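Transcriptional regulator, LacI family (PDB 3H5T) binds a palindromic promoter motif as an inositol-dependent transcriptional activator of the inositol phosphate synthase gene, and so regulates cell wall biogenesis. Local coordinates at residues A17-S22 with Q42-T47; D130-Y135 with L152-A157; A187-I192 with D268-L273. All coordinates share one frame; numbering follows the deposited sequence.

How the contacts relate
From the N terminus, contact 1 comes first: it folds 42-47, on helix 38-50, back against the end of helix 11-19, closing a loop of 19 residues that contains helix 23-31. Further along, contact 2 pairs strands 132-135 and 154-157, and the short loop it closes carries helix 142-150. Contact 3 spans more chain, 75 residues, before 268-273 returns beside 187-192 in a second sheet. The three follow one another in series; none nests or crosses. Contact 1 joins two helices of the DNA-binding unit, with its centre about 44 Å from that of contact 2. Contacts 2 and 3 build separate sheets of the sugar-binding-protein-like part, their centres about 40 Å apart.

Contact 1. Residues A17-S22 with Q42-T47; sequences AKLGIS and QRILDT
L19 meets I44, R43 and T47 where the first helix of the lacI-type helix-turn-helix unit packs on helix 38-50. The branched end of L19 reaches across the interface. CD1 lies on I44, 3.9 Å from CG1, and CD2 lies 3.8 Å from CD of R43, against the aliphatic part of that long chain, while both methyls also touch OG1 of T47, CD2 at 3.5 Å. A leucine suits the place because its fork can touch three residues spread over about one turn of the facing helix. I21 crosses I44 at an angle, CD1 to CD1 at 3.6 Å. Its CG1 stands between the backbone N and the carbonyl carbon (chi1 52°), and the extended chain beyond carries CD1 across. Both isoleucines also rest on V26, so the apolar layer runs on into helix 23-31, the second helix of the DNA-binding motif. Between L19 and I21, G20 adopts positive phi in a Schellman motif, a backbone shape that glycine accepts readily. K18, fully extended, meets T47 tip to tip, its CD 3.5 Å from the CG2 methyl; its NZ also makes a long, weak ion pair with D50. T47 thus offers carbon to the lysine, and its hydroxyl is satisfied within its own helix: OG1 donates to O of R43 at 2.9 Å, approaching from the face of that carbonyl opposite to the one used by N of T47.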
loop_
_atom_site.group_PDB
_atom_site.type_symbol
_atom_site.label_atom_id
_atom_site.label_comp_id
_atom_site.label_asym_id
_atom_site.label_seq_id
_atom_site.Cartn_x
_atom_site.Cartn_y
_atom_site.Cartn_z
ATOM N N ALA A 17 27.237 -32.672 -1.275
ATOM C CA ALA A 17 27.024 -33.582 -0.154
ATOM C C ALA A 17 26.208 -34.800 -0.550
ATOM O O ALA A 17 26.539 -35.924 -0.178
ATOM C CB ALA A 17 26.339 -32.855 0.999
ATOM N N LYS A 18 25.136 -34.588 -1.297
ATOM C CA LYS A 18 24.305 -35.707 -1.713
ATOM C C LYS A 18 25.086 -36.676 -2.616
ATOM O O LYS A 18 24.786 -37.874 -2.656
ATOM C CB LYS A 18 23.048 -35.200 -2.438
ATOM C CG LYS A 18 22.095 -36.309 -2.875
ATOM C CD LYS A 18 21.016 -35.797 -3.836
ATOM C CE LYS A 18 20.181 -36.955 -4.421
ATOM N NZ LYS A 18 19.153 -36.519 -5.431
ATOM N N LEU A 19 26.096 -36.166 -3.320
ATOM C CA LEU A 19 26.887 -36.999 -4.227
ATOM C C LEU A 19 28.279 -37.364 -3.703
ATOM O O LEU A 19 29.054 -38.042 -4.380
ATOM C CB LEU A 19 27.018 -36.295 -5.576
ATOM C CG LEU A 19 25.712 -36.042 -6.323
ATOM C CD1 LEU A 19 25.919 -34.977 -7.377
ATOM C CD2 LEU A 19 25.225 -37.343 -6.944
ATOM N N GLY A 20 28.601 -36.905 -2.502
ATOM C CA GLY A 20 29.907 -37.203 -1.952
ATOM C C GLY A 20 31.065 -36.590 -2.727
ATOM O O GLY A 20 32.158 -37.158 -2.758
ATOM N N ILE A 21 30.833 -35.443 -3.365
ATOM C CA ILE A 21 31.895 -34.759 -4.096
ATOM C C ILE A 21 32.099 -33.368 -3.486
ATOM O O ILE A 21 31.490 -33.041 -2.465
ATOM C CB ILE A 21 31.585 -34.642 -5.624
ATOM C CG1 ILE A 21 30.204 -34.024 -5.852
ATOM C CG2 ILE A 21 31.671 -36.017 -6.285
ATOM C CD1 ILE A 21 29.853 -33.865 -7.330
ATOM N N SER A 22 32.957 -32.553 -4.091
ATOM C CA SER A 22 33.219 -31.213 -3.570
ATOM C C SER A 22 32.286 -30.168 -4.174
ATOM O O SER A 22 31.707 -30.382 -5.240
ATOM C CB SER A 22 34.674 -30.825 -3.840
ATOM O OG SER A 22 35.567 -31.653 -3.102
ATOM N N GLN A 42 26.543 -34.923 -15.934
ATOM C CA GLN A 42 25.135 -35.248 -16.082
ATOM C C GLN A 42 24.515 -35.594 -14.728
ATOM O O GLN A 42 23.404 -35.159 -14.417
ATOM C CB GLN A 42 24.957 -36.419 -17.049
ATOM C CG GLN A 42 23.534 -36.548 -17.524
ATOM C CD GLN A 42 23.035 -35.243 -18.123
ATOM O OE1 GLN A 42 23.494 -34.819 -19.188
ATOM N NE2 GLN A 42 22.103 -34.589 -17.432
ATOM N N ARG A 43 25.233 -36.373 -13.923
ATOM C CA ARG A 43 24.745 -36.746 -12.597
ATOM C C ARG A 43 24.541 -35.506 -11.710
ATOM O O ARG A 43 23.550 -35.398 -10.987
ATOM C CB ARG A 43 25.728 -37.710 -11.923
ATOM C CG ARG A 43 25.196 -38.325 -10.640
ATOM C CD ARG A 43 26.221 -39.251 -10.025
ATOM N NE ARG A 43 26.544 -40.351 -10.920
ATOM C CZ ARG A 43 25.723 -41.359 -11.193
ATOM N NH1 ARG A 43 24.517 -41.413 -10.631
ATOM N NH2 ARG A 43 26.106 -42.312 -12.035
ATOM N N ILE A 44 25.487 -34.574 -11.766
ATOM C CA ILE A 44 25.400 -33.347 -10.984
ATOM C C ILE A 44 24.215 -32.516 -11.472
ATOM O O ILE A 44 23.459 -31.972 -10.671
ATOM C CB ILE A 44 26.704 -32.522 -11.109
ATOM C CG1 ILE A 44 27.824 -33.221 -10.335
ATOM C CG2 ILE A 44 26.490 -31.094 -10.592
ATOM C CD1 ILE A 44 29.192 -32.695 -10.661
ATOM N N LEU A 45 24.051 -32.436 -12.788
ATOM C CA LEU A 45 22.950 -31.684 -13.372
ATOM C C LEU A 45 21.581 -32.290 -13.043
ATOM O O LEU A 45 20.641 -31.563 -12.716
ATOM C CB LEU A 45 23.126 -31.595 -14.887
ATOM C CG LEU A 45 24.322 -30.768 -15.362
ATOM C CD1 LEU A 45 24.274 -30.652 -16.884
ATOM C CD2 LEU A 45 24.290 -29.375 -14.715
ATOM N N ASP A 46 21.467 -33.615 -13.125
ATOM C CA ASP A 46 20.205 -34.279 -12.827
ATOM C C ASP A 46 19.888 -34.178 -11.348
ATOM O O ASP A 46 18.732 -33.997 -10.974
ATOM C CB ASP A 46 20.244 -35.750 -13.244
ATOM C CG ASP A 46 20.384 -35.930 -14.745
ATOM O OD1 ASP A 46 19.942 -35.042 -15.509
ATOM O OD2 ASP A 46 20.923 -36.973 -15.160
ATOM N N THR A 47 20.909 -34.310 -10.502
ATOM C CA THR A 47 20.707 -34.190 -9.063
ATOM C C THR A 47 20.213 -32.766 -8.762
ATOM O O THR A 47 19.414 -32.556 -7.853
ATOM C CB THR A 47 22.018 -34.466 -8.280
ATOM O OG1 THR A 47 22.370 -35.848 -8.399
ATOM C CG2 THR A 47 21.847 -34.134 -6.817
#

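Contact 2. Residues D130-Y135 with L152-A157; sequences DGVVIY and LPAVIA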
loop_
_atom_site.group_PDB
_atom_site.type_symbol
_atom_site.label_atom_id
_atom_site.label_comp_id
_atom_site.label_asym_id
_atom_site.label_seq_id
_atom_site.Cartn_x
_atom_site.Cartn_y
_atom_site.Cartn_z
ATOM N N ASP A 130 2.205 -3.851 -21.695
ATOM C CA ASP A 130 1.185 -4.791 -22.151
ATOM C C ASP A 130 0.016 -4.818 -21.169
ATOM O O ASP A 130 -1.038 -5.380 -21.457
ATOM C CB ASP A 130 1.761 -6.211 -22.263
ATOM C CG ASP A 130 2.910 -6.316 -23.264
ATOM O OD1 ASP A 130 2.750 -5.883 -24.428
ATOM O OD2 ASP A 130 3.975 -6.853 -22.881
ATOM N N GLY A 131 0.224 -4.225 -19.997
ATOM C CA GLY A 131 -0.814 -4.200 -18.985
ATOM C C GLY A 131 -0.499 -3.190 -17.902
ATOM O O GLY A 131 0.637 -2.734 -17.782
ATOM N N VAL A 132 -1.494 -2.837 -17.100
ATOM C CA VAL A 132 -1.263 -1.861 -16.054
ATOM C C VAL A 132 -1.950 -2.161 -14.729
ATOM O O VAL A 132 -3.116 -2.536 -14.686
ATOM C CB VAL A 132 -1.698 -0.451 -16.515
ATOM C CG1 VAL A 132 -3.167 -0.458 -16.865
ATOM C CG2 VAL A 132 -1.408 0.582 -15.415
ATOM N N VAL A 133 -1.202 -2.001 -13.646
ATOM C CA VAL A 133 -1.737 -2.195 -12.306
ATOM C C VAL A 133 -2.072 -0.790 -11.835
ATOM O O VAL A 133 -1.174 0.037 -11.663
ATOM C CB VAL A 133 -0.681 -2.805 -11.352
ATOM C CG1 VAL A 133 -1.184 -2.747 -9.922
ATOM C CG2 VAL A 133 -0.377 -4.242 -11.767
ATOM N N ILE A 134 -3.356 -0.498 -11.663
ATOM C CA ILE A 134 -3.735 0.828 -11.220
ATOM C C ILE A 134 -3.644 0.833 -9.718
ATOM O O ILE A 134 -4.322 0.058 -9.037
ATOM C CB ILE A 134 -5.152 1.206 -11.691
ATOM C CG1 ILE A 134 -5.152 1.331 -13.221
ATOM C CG2 ILE A 134 -5.573 2.521 -11.068
ATOM C CD1 ILE A 134 -6.504 1.562 -13.853
ATOM N N TYR A 135 -2.791 1.707 -9.201
ATOM C CA TYR A 135 -2.588 1.775 -7.767
ATOM C C TYR A 135 -3.140 2.985 -7.041
ATOM O O TYR A 135 -2.640 4.095 -7.190
ATOM C CB TYR A 135 -1.097 1.651 -7.455
ATOM C CG TYR A 135 -0.779 1.731 -5.988
ATOM C CD1 TYR A 135 -1.396 0.876 -5.071
ATOM C CD2 TYR A 135 0.144 2.657 -5.507
ATOM C CE1 TYR A 135 -1.094 0.940 -3.698
ATOM C CE2 TYR A 135 0.454 2.735 -4.140
ATOM C CZ TYR A 135 -0.167 1.874 -3.246
ATOM O OH TYR A 135 0.146 1.947 -1.911
ATOM N N LEU A 152 -6.370 -1.176 -22.530
ATOM C CA LEU A 152 -5.222 -1.775 -21.847
ATOM C C LEU A 152 -5.681 -2.667 -20.692
ATOM O O LEU A 152 -6.394 -2.216 -19.798
ATOM C CB LEU A 152 -4.313 -0.662 -21.313
ATOM C CG LEU A 152 -2.873 -0.956 -20.881
ATOM C CD1 LEU A 152 -2.071 -1.492 -22.060
ATOM C CD2 LEU A 152 -2.240 0.334 -20.349
ATOM N N PRO A 153 -5.295 -3.953 -20.708
ATOM C CA PRO A 153 -5.706 -4.849 -19.620
ATOM C C PRO A 153 -5.305 -4.198 -18.297
ATOM O O PRO A 153 -4.153 -3.797 -18.120
ATOM C CB PRO A 153 -4.907 -6.122 -19.899
ATOM C CG PRO A 153 -4.760 -6.114 -21.386
ATOM C CD PRO A 153 -4.446 -4.661 -21.684
ATOM N N ALA A 154 -6.237 -4.088 -17.363
ATOM C CA ALA A 154 -5.898 -3.453 -16.110
ATOM C C ALA A 154 -6.556 -4.041 -14.878
ATOM O O ALA A 154 -7.691 -4.526 -14.919
ATOM C CB ALA A 154 -6.206 -1.981 -16.200
ATOM N N VAL A 155 -5.813 -3.995 -13.780
ATOM C CA VAL A 155 -6.285 -4.468 -12.492
ATOM C C VAL A 155 -6.160 -3.269 -11.551
ATOM O O VAL A 155 -5.213 -2.487 -11.649
ATOM C CB VAL A 155 -5.418 -5.623 -11.956
ATOM C CG1 VAL A 155 -3.967 -5.169 -11.830
ATOM C CG2 VAL A 155 -5.930 -6.063 -10.597
ATOM N N ILE A 156 -7.116 -3.121 -10.646
ATOM C CA ILE A 156 -7.096 -2.007 -9.711
ATOM C C ILE A 156 -6.810 -2.475 -8.287
ATOM O O ILE A 156 -7.357 -3.485 -7.841
ATOM C CB ILE A 156 -8.459 -1.265 -9.728
ATOM C CG1 ILE A 156 -8.639 -0.541 -11.062
ATOM C CG2 ILE A 156 -8.549 -0.288 -8.561
ATOM C CD1 ILE A 156 -10.071 -0.137 -11.331
ATOM N N ALA A 157 -5.958 -1.733 -7.578
ATOM C CA ALA A 157 -5.628 -2.048 -6.188
ATOM C C ALA A 157 -6.031 -0.885 -5.287
ATOM O O ALA A 157 -5.752 0.280 -5.591
ATOM C CB ALA A 157 -4.139 -2.322 -6.040
#
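V132 nestles between L152 and A154 where two neighbouring parallel strands of the periplasmic-binding-protein-like fold, linked by a beta-alpha-beta crossover through helix 142-150, lie side by side. Its CG1 sits 3.5 Å from CB of A154, a residue so small that the valine methyl can lean over it, and 3.7 Å from CD2 of L152, whose side chain crosses it nearly at right angles. On this same face I134 and I156 lie side by side and point alike, CB of I134 being 4.0 Å from CG1 of I156. Helix 142-150 covers V132, I134 and L152 through I147, while I134 and I156 meet M166 of a loop.

The opposite face repeats the pattern with different sizes. CG2 of V133 fits beside CG1 of V155 at 3.7 Å; CG1 of V155 stands between its own backbone N and carbonyl carbon (chi1 58°), which turns it to the partner strand. Helix 321-336 packs here, L332 touching both valines. Farther along, the broad ring of Y135 is paired with the small A157, whose CB comes to the ring edge near its plane. That ring also stacks with F91, and its hydroxyl bonds to OG of S88.

Four backbone hydrogen bonds alternate down the seam, from V132 N to P153 O at one end to A157 N to I134 O, 2.8 Å, at the other. Backbone groups of V132 and I134 are thus met by the partner strand, those of V133 and Y135 by strand 70-75, while mostly beta-branched and small apolar side chains, with the Y135 ring, fill both faces, as expected for a buried central sheet.

Contact 3. Residues A187-I192 with D268-L273; sequences AGHRKI and DLTAVL
H189 lies against T270 and A271 at the N-terminal ends of two neighbouring inner strands, 192-197 and 271-274, of the five-stranded sheet in the second subdomain of the periplasmic-binding-protein-like fold. Its CB starts 3.7 Å from OG1 of T270. CG, anti to the carbonyl carbon (chi1 -71°), comes next and has the methyl of A271 3.8 Å away. That single methyl sits over the ring face in a CH-pi contact, 3.9 Å from the centroid. ND1 makes the polar contact, a hydrogen bond to OG1 of T270 at the ring edge, in which either atom could be the donor; the modelled separation of 2.5 Å is doubtful in detail and says nothing of its strength. CE1 passes close to the carbonyl O of T270, and NE2 at the far tip makes a weak bond to O of A358. Histidine suits the position because it has two nitrogens on its rim for polar partners and a flat face for the methyl of A271.

Before the strand begins, G188 takes the positive phi of a Schellman motif that ends the helix, and K191 centres an inverse gamma turn. I192 then forms a parallel bridge with A271, and both pack on L184 of the preceding helix. The extended chain of K191 crosses D268, its NZ in a long salt bridge with OD2 at 3.6 Å. The backbone O of K191 accepts from N of T270 at 3.0 Å.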
loop_
_atom_site.group_PDB
_atom_site.type_symbol
_atom_site.label_atom_id
_atom_site.label_comp_id
_atom_site.label_asym_id
_atom_site.label_seq_id
_atom_site.Cartn_x
_atom_site.Cartn_y
_atom_site.Cartn_z
ATOM N N ALA A 187 -11.083 2.851 25.553
ATOM C CA ALA A 187 -10.173 3.458 26.524
ATOM C C ALA A 187 -10.805 4.748 27.050
ATOM O O ALA A 187 -10.147 5.568 27.684
ATOM C CB ALA A 187 -8.816 3.747 25.886
ATOM N N GLY A 188 -12.090 4.921 26.754
ATOM C CA GLY A 188 -12.824 6.082 27.223
ATOM C C GLY A 188 -12.567 7.423 26.567
ATOM O O GLY A 188 -12.924 8.456 27.133
ATOM N N HIS A 189 -11.959 7.433 25.385
ATOM C CA HIS A 189 -11.695 8.700 24.702
ATOM C C HIS A 189 -12.950 9.186 23.974
ATOM O O HIS A 189 -13.650 8.400 23.338
ATOM C CB HIS A 189 -10.544 8.532 23.707
ATOM C CG HIS A 189 -9.202 8.359 24.352
ATOM N ND1 HIS A 189 -8.364 9.421 24.621
ATOM C CD2 HIS A 189 -8.549 7.252 24.774
ATOM C CE1 HIS A 189 -7.253 8.975 25.177
ATOM N NE2 HIS A 189 -7.339 7.661 25.282
ATOM N N ARG A 190 -13.239 10.480 24.080
ATOM C CA ARG A 190 -14.410 11.057 23.420
ATOM C C ARG A 190 -14.024 12.319 22.646
ATOM O O ARG A 190 -14.722 12.732 21.725
ATOM C CB ARG A 190 -15.508 11.384 24.447
ATOM C CG ARG A 190 -16.092 10.172 25.177
ATOM C CD ARG A 190 -16.855 9.241 24.238
ATOM N NE ARG A 190 -17.399 8.068 24.927
ATOM C CZ ARG A 190 -16.662 7.112 25.490
ATOM N NH1 ARG A 190 -15.337 7.181 25.452
ATOM N NH2 ARG A 190 -17.250 6.086 26.096
ATOM N N LYS A 191 -12.920 12.941 23.038
ATOM C CA LYS A 191 -12.444 14.124 22.338
ATOM C C LYS A 191 -11.404 13.614 21.350
ATOM O O LYS A 191 -10.197 13.723 21.568
ATOM C CB LYS A 191 -11.830 15.126 23.321
ATOM C CG LYS A 191 -12.852 15.736 24.278
ATOM C CD LYS A 191 -12.419 17.110 24.768
ATOM C CE LYS A 191 -13.552 17.802 25.507
ATOM N NZ LYS A 191 -13.210 19.208 25.874
ATOM N N ILE A 192 -11.901 13.047 20.256
ATOM C CA ILE A 192 -11.057 12.460 19.229
ATOM C C ILE A 192 -10.951 13.299 17.961
ATOM O O ILE A 192 -11.917 13.914 17.524
ATOM C CB ILE A 192 -11.590 11.060 18.852
ATOM C CG1 ILE A 192 -11.796 10.234 20.125
ATOM C CG2 ILE A 192 -10.606 10.351 17.919
ATOM C CD1 ILE A 192 -12.594 8.968 19.920
ATOM N N ASP A 268 -7.398 20.246 23.454
ATOM C CA ASP A 268 -8.178 19.422 24.363
ATOM C C ASP A 268 -8.293 17.953 23.937
ATOM O O ASP A 268 -8.710 17.110 24.731
ATOM C CB ASP A 268 -9.572 20.029 24.507
ATOM C CG ASP A 268 -10.212 20.335 23.165
ATOM O OD1 ASP A 268 -9.647 21.158 22.406
ATOM O OD2 ASP A 268 -11.278 19.752 22.864
ATOM N N LEU A 269 -7.926 17.645 22.692
ATOM C CA LEU A 269 -8.014 16.272 22.191
ATOM C C LEU A 269 -7.174 15.294 23.008
ATOM O O LEU A 269 -6.035 15.588 23.389
ATOM C CB LEU A 269 -7.591 16.197 20.715
ATOM C CG LEU A 269 -8.477 16.854 19.643
ATOM C CD1 LEU A 269 -7.799 16.733 18.293
ATOM C CD2 LEU A 269 -9.850 16.199 19.608
ATOM N N THR A 270 -7.744 14.122 23.268
ATOM C CA THR A 270 -7.057 13.097 24.040
ATOM C C THR A 270 -6.551 11.966 23.146
ATOM O O THR A 270 -5.685 11.185 23.554
ATOM C CB THR A 270 -7.989 12.498 25.118
ATOM O OG1 THR A 270 -9.088 11.830 24.488
ATOM C CG2 THR A 270 -8.528 13.601 26.026
ATOM N N ALA A 271 -7.089 11.884 21.931
ATOM C CA ALA A 271 -6.691 10.841 20.989
ATOM C C ALA A 271 -6.801 11.297 19.542
ATOM O O ALA A 271 -7.611 12.168 19.220
ATOM C CB ALA A 271 -7.540 9.595 21.197
ATOM N N VAL A 272 -5.983 10.700 18.677
ATOM C CA VAL A 272 -5.993 11.026 17.255
ATOM C C VAL A 272 -5.969 9.750 16.422
ATOM O O VAL A 272 -5.021 8.965 16.509
ATOM C CB VAL A 272 -4.767 11.889 16.860
ATOM C CG1 VAL A 272 -4.627 11.946 15.340
ATOM C CG2 VAL A 272 -4.915 13.294 17.428
ATOM N N LEU A 273 -7.013 9.538 15.623
ATOM C CA LEU A 273 -7.081 8.361 14.759
ATOM C C LEU A 273 -6.627 8.741 13.354
ATOM O O LEU A 273 -7.199 9.632 12.732
ATOM C CB LEU A 273 -8.509 7.797 14.704
ATOM C CG LEU A 273 -8.708 6.604 13.760
ATOM C CD1 LEU A 273 -9.808 5.707 14.275
ATOM C CD2 LEU A 273 -9.014 7.093 12.354
#